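Local coordinates for transcriptional regulators (LACI-FAMILY TRANSCRIPTIONAL REGULATORY PROTEIN) (Corynebacterium glutamicum, PDB 3GYB), which probably acts as a DNA-binding transcriptional regulator of the LacI family, with a periplasmic-binding-protein-like core that carries a magnesium site, at residues L124-G129 with D185-G190; V10-Y15 with D22-L27. All coordinates share one frame; numbering follows the deposited sequence.

Contact 1 (L124-G129 with D185-G190)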
# COMPACT_ATOMS: atom_id res chain seq x y z
N LEU A 124 -7.96 1.19 19.14
CA LEU A 124 -7.63 -0.09 18.51
C LEU A 124 -6.12 -0.16 18.56
O LEU A 124 -5.43 0.60 17.88
CB LEU A 124 -8.11 -0.12 17.06
CG LEU A 124 -9.62 -0.18 16.89
CD1 LEU A 124 -9.99 -0.11 15.41
CD2 LEU A 124 -10.14 -1.47 17.51
N ARG A 125 -5.58 -1.07 19.37
CA ARG A 125 -4.14 -1.14 19.51
C ARG A 125 -3.39 -2.11 18.61
O ARG A 125 -3.97 -3.00 18.00
CB ARG A 125 -3.77 -1.41 20.98
CG ARG A 125 -4.37 -2.64 21.59
CD ARG A 125 -4.10 -2.71 23.10
NE ARG A 125 -2.69 -2.56 23.43
CZ ARG A 125 -2.17 -2.78 24.64
NH1 ARG A 125 -2.96 -3.16 25.64
NH2 ARG A 125 -0.87 -2.63 24.85
N VAL A 126 -2.08 -1.89 18.54
CA VAL A 126 -1.15 -2.69 17.76
C VAL A 126 -0.01 -3.06 18.72
O VAL A 126 0.36 -2.27 19.58
CB VAL A 126 -0.59 -1.88 16.58
CG1 VAL A 126 0.48 -2.67 15.85
CG2 VAL A 126 -1.73 -1.52 15.62
N GLY A 127 0.54 -4.27 18.56
CA GLY A 127 1.59 -4.72 19.46
C GLY A 127 3.02 -4.25 19.22
O GLY A 127 3.95 -4.78 19.84
N SER A 128 3.21 -3.26 18.36
CA SER A 128 4.56 -2.77 18.07
C SER A 128 5.04 -1.78 19.13
O SER A 128 4.29 -1.40 20.03
CB SER A 128 4.57 -2.07 16.71
OG SER A 128 3.69 -0.96 16.74
N GLY A 129 6.30 -1.36 19.00
CA GLY A 129 6.87 -0.41 19.94
C GLY A 129 6.12 0.91 19.86
O GLY A 129 5.82 1.53 20.88
N ASP A 185 -3.34 3.90 10.32
CA ASP A 185 -4.28 3.97 9.20
C ASP A 185 -4.77 2.64 8.66
O ASP A 185 -5.96 2.47 8.40
CB ASP A 185 -3.68 4.76 8.04
CG ASP A 185 -3.63 6.26 8.30
OD1 ASP A 185 -4.09 6.71 9.38
OD2 ASP A 185 -3.13 6.99 7.41
N ILE A 186 -3.86 1.68 8.46
CA ILE A 186 -4.27 0.41 7.89
C ILE A 186 -5.31 -0.26 8.80
O ILE A 186 -6.27 -0.86 8.33
CB ILE A 186 -3.05 -0.52 7.64
CG1 ILE A 186 -3.47 -1.70 6.76
CG2 ILE A 186 -2.46 -1.00 8.95
CD1 ILE A 186 -3.99 -1.28 5.39
N THR A 187 -5.13 -0.12 10.11
CA THR A 187 -6.09 -0.69 11.04
C THR A 187 -7.41 0.08 10.91
O THR A 187 -8.49 -0.51 10.96
CB THR A 187 -5.56 -0.61 12.49
OG1 THR A 187 -4.42 -1.47 12.61
CG2 THR A 187 -6.63 -1.04 13.50
N ALA A 188 -7.31 1.39 10.71
CA ALA A 188 -8.49 2.25 10.57
C ALA A 188 -9.31 1.88 9.33
O ALA A 188 -10.53 2.06 9.32
CB ALA A 188 -8.08 3.73 10.51
N ILE A 189 -8.64 1.40 8.29
CA ILE A 189 -9.34 0.99 7.07
C ILE A 189 -10.28 -0.15 7.46
O ILE A 189 -11.41 -0.24 6.97
CB ILE A 189 -8.36 0.50 5.98
CG1 ILE A 189 -7.40 1.62 5.60
CG2 ILE A 189 -9.14 0.03 4.75
CD1 ILE A 189 -8.08 2.90 5.20
N GLY A 190 -9.80 -1.03 8.34
CA GLY A 190 -10.62 -2.13 8.81
C GLY A 190 -11.78 -1.61 9.63
O GLY A 190 -12.92 -2.08 9.51
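Thr187, on the first turn of helix 185-198, turns its two branches against different residues of the 124-129 segment: the methyl meets Leu124 and the hydroxyl side passes Val126. CG2 of Thr187 lies 4.0 Å from Leu124 CB and 4.0 Å from Leu124 CD1, touching the leucine at its root and at one tip. With OG1 at chi1 -67°, beside the backbone N and on the side of Val126, the methyl stands anti to that N. Leu124 is extended beyond CB, with CD1 anti to CA (chi2 176°), and the two side chains meet at a slant. Val126 and Thr187 instead run past one another in opposite directions, and Val126 CG2 comes no nearer than 4.0 Å to Thr187 OG1. This is an apolar methyl grazing a hydroxyl whose polar partner is Asn184 OD1, a hydrogen bond made just before the helix. All three residues are buried, and the touch is one of loose van der Waals distances. Past it, Ser128 N-caps helix 129-144 through OG to Gly131 N. Leu124 ends strand 121-124 and makes backbone hydrogen bonds to Phe181 of strand 179-182 and to Ser183 just after it, while helix 160-173 packs on Leu124 through Thr167 and Leu170; the contact lies where two adjacent parallel strands give way to helices 129-144 and 185-198.

Contact 2 (V10-Y15 with D22-L27)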
# COMPACT_ATOMS: atom_id res chain seq x y z
N VAL A 10 16.90 -1.12 3.01
CA VAL A 10 15.83 -0.53 3.79
C VAL A 10 14.90 -1.65 4.25
O VAL A 10 14.31 -2.34 3.42
CB VAL A 10 15.04 0.50 2.95
CG1 VAL A 10 13.97 1.16 3.81
CG2 VAL A 10 15.99 1.56 2.40
N LEU A 11 14.78 -1.82 5.56
CA LEU A 11 13.93 -2.87 6.10
C LEU A 11 12.57 -2.38 6.58
O LEU A 11 12.48 -1.48 7.41
CB LEU A 11 14.64 -3.57 7.27
CG LEU A 11 15.73 -4.59 6.92
CD1 LEU A 11 16.88 -3.93 6.17
CD2 LEU A 11 16.23 -5.22 8.21
N ILE A 12 11.51 -2.97 6.03
CA ILE A 12 10.15 -2.61 6.44
C ILE A 12 9.45 -3.90 6.82
O ILE A 12 9.94 -4.99 6.50
CB ILE A 12 9.36 -1.91 5.32
CG1 ILE A 12 9.23 -2.85 4.12
CG2 ILE A 12 10.05 -0.61 4.94
CD1 ILE A 12 8.22 -2.38 3.09
N ASP A 13 8.31 -3.81 7.48
CA ASP A 13 7.60 -5.01 7.89
C ASP A 13 6.67 -5.64 6.87
O ASP A 13 6.77 -6.83 6.59
CB ASP A 13 6.78 -4.76 9.15
CG ASP A 13 7.63 -4.68 10.39
OD1 ASP A 13 8.46 -5.58 10.59
OD2 ASP A 13 7.45 -3.72 11.16
N ASP A 14 5.78 -4.83 6.31
CA ASP A 14 4.76 -5.35 5.41
C ASP A 14 4.39 -4.38 4.29
O ASP A 14 4.04 -3.24 4.54
CB ASP A 14 3.55 -5.66 6.30
CG ASP A 14 2.39 -6.29 5.57
OD1 ASP A 14 2.45 -6.42 4.34
OD2 ASP A 14 1.42 -6.63 6.26
N TYR A 15 4.46 -4.85 3.04
CA TYR A 15 4.12 -4.00 1.90
C TYR A 15 2.65 -3.58 1.93
O TYR A 15 2.27 -2.59 1.29
CB TYR A 15 4.41 -4.74 0.59
CG TYR A 15 5.87 -4.72 0.20
CD1 TYR A 15 6.49 -3.53 -0.20
CD2 TYR A 15 6.65 -5.88 0.25
CE1 TYR A 15 7.84 -3.49 -0.53
CE2 TYR A 15 8.01 -5.85 -0.08
CZ TYR A 15 8.59 -4.65 -0.47
OH TYR A 15 9.93 -4.59 -0.79
N ASP A 22 6.13 7.33 1.72
CA ASP A 22 6.75 8.64 1.60
C ASP A 22 8.02 8.77 2.44
O ASP A 22 8.80 9.70 2.25
CB ASP A 22 5.75 9.78 1.90
CG ASP A 22 5.17 9.73 3.30
OD1 ASP A 22 5.81 9.17 4.20
OD2 ASP A 22 4.06 10.29 3.48
N LEU A 23 8.24 7.82 3.35
CA LEU A 23 9.47 7.83 4.15
C LEU A 23 10.60 7.39 3.22
O LEU A 23 11.69 7.98 3.23
CB LEU A 23 9.35 6.87 5.34
CG LEU A 23 10.52 6.81 6.33
CD1 LEU A 23 10.03 6.28 7.66
CD2 LEU A 23 11.64 5.94 5.79
N ILE A 24 10.35 6.36 2.42
CA ILE A 24 11.37 5.87 1.50
C ILE A 24 11.60 6.91 0.40
O ILE A 24 12.72 7.10 -0.05
CB ILE A 24 10.96 4.52 0.86
CG1 ILE A 24 10.88 3.45 1.94
CG2 ILE A 24 11.99 4.11 -0.20
CD1 ILE A 24 10.65 2.05 1.40
N GLN A 25 10.53 7.59 -0.01
CA GLN A 25 10.66 8.62 -1.04
C GLN A 25 11.58 9.72 -0.52
O GLN A 25 12.44 10.23 -1.24
CB GLN A 25 9.29 9.21 -1.40
CG GLN A 25 9.34 10.29 -2.48
CD GLN A 25 9.81 9.77 -3.83
OE1 GLN A 25 9.14 8.95 -4.46
NE2 GLN A 25 10.97 10.24 -4.29
N SER A 26 11.39 10.08 0.75
CA SER A 26 12.21 11.11 1.38
C SER A 26 13.65 10.62 1.52
O SER A 26 14.60 11.35 1.22
CB SER A 26 11.63 11.48 2.74
OG SER A 26 12.19 12.70 3.21
N LEU A 27 13.81 9.39 1.98
CA LEU A 27 15.15 8.80 2.12
C LEU A 27 15.85 8.88 0.77
O LEU A 27 17.02 9.26 0.67
CB LEU A 27 15.05 7.33 2.53
CG LEU A 27 14.82 6.90 3.98
CD1 LEU A 27 14.47 5.42 4.01
CD2 LEU A 27 16.08 7.17 4.80
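Leu27 N donates to Leu23 O at 2.8 Å, a helical bond that fixes the turn from which Leu27 and Ile24 reach toward strand residue Val10. The meeting itself is wholly apolar. Val10 CG1 approaches both: it lies 4.2 Å from Ile24 CD1 and 4.3 Å from Leu27 CD1, so one methyl of the strand meets the tips of two helix side chains. Ile24 arrives through its long branch, since CG1 stands anti to its carbonyl carbon and CD1 continues anti to CA (chi2 -173°), an extended arm that crosses Val10 at a slant. The same CD1 also lies 4.5 Å from Ile12 CG2, a looser touch two residues along the strand. Ile12 sends its other branch the other way, with CD1 3.8 Å above one face of the Tyr15 ring and offset toward its rim. The strand 10-12 and helix 22-27 axes run nearly antiparallel, at 172°, and come within 11.1 Å. Asp22, a magnesium ligand of this protein although the ion is not bound to it in this chain, hydrogen-bonds through OD1 to Ser231 OG. Helix 231-246 packs on the helix through Val234, Tyr236 and Ala239, Val40 of strand 37-41 touches Ile12 and Ile24, and that strand pairs with Val10; the contact is thus the strand-to-helix half of the beta-alpha-beta unit 7-12, 21-31, 37-41.

Both contacts are buried and join the C-terminal part of a sheet strand to a helix, but in different halves of the chain: contact 2 involves strand 7-12 near one end of the strand order, contact 1 strand 121-124 near the other. They share no element, and their centres lie about 18 Å apart. Contact 2 joins consecutive elements and is purely aliphatic; contact 1 bridges residues far apart in sequence and brings in a threonine whose hydroxyl is held by Asn184. Asp69 hydrogen-bonds to both, its N to Asp13 OD2 and its OD1 to the N of Gly129, which starts helix 129-144. Between side chains, metal-site Asp212 is about 8 Å from Thr187, Ser231 about 9 Å from Ile24.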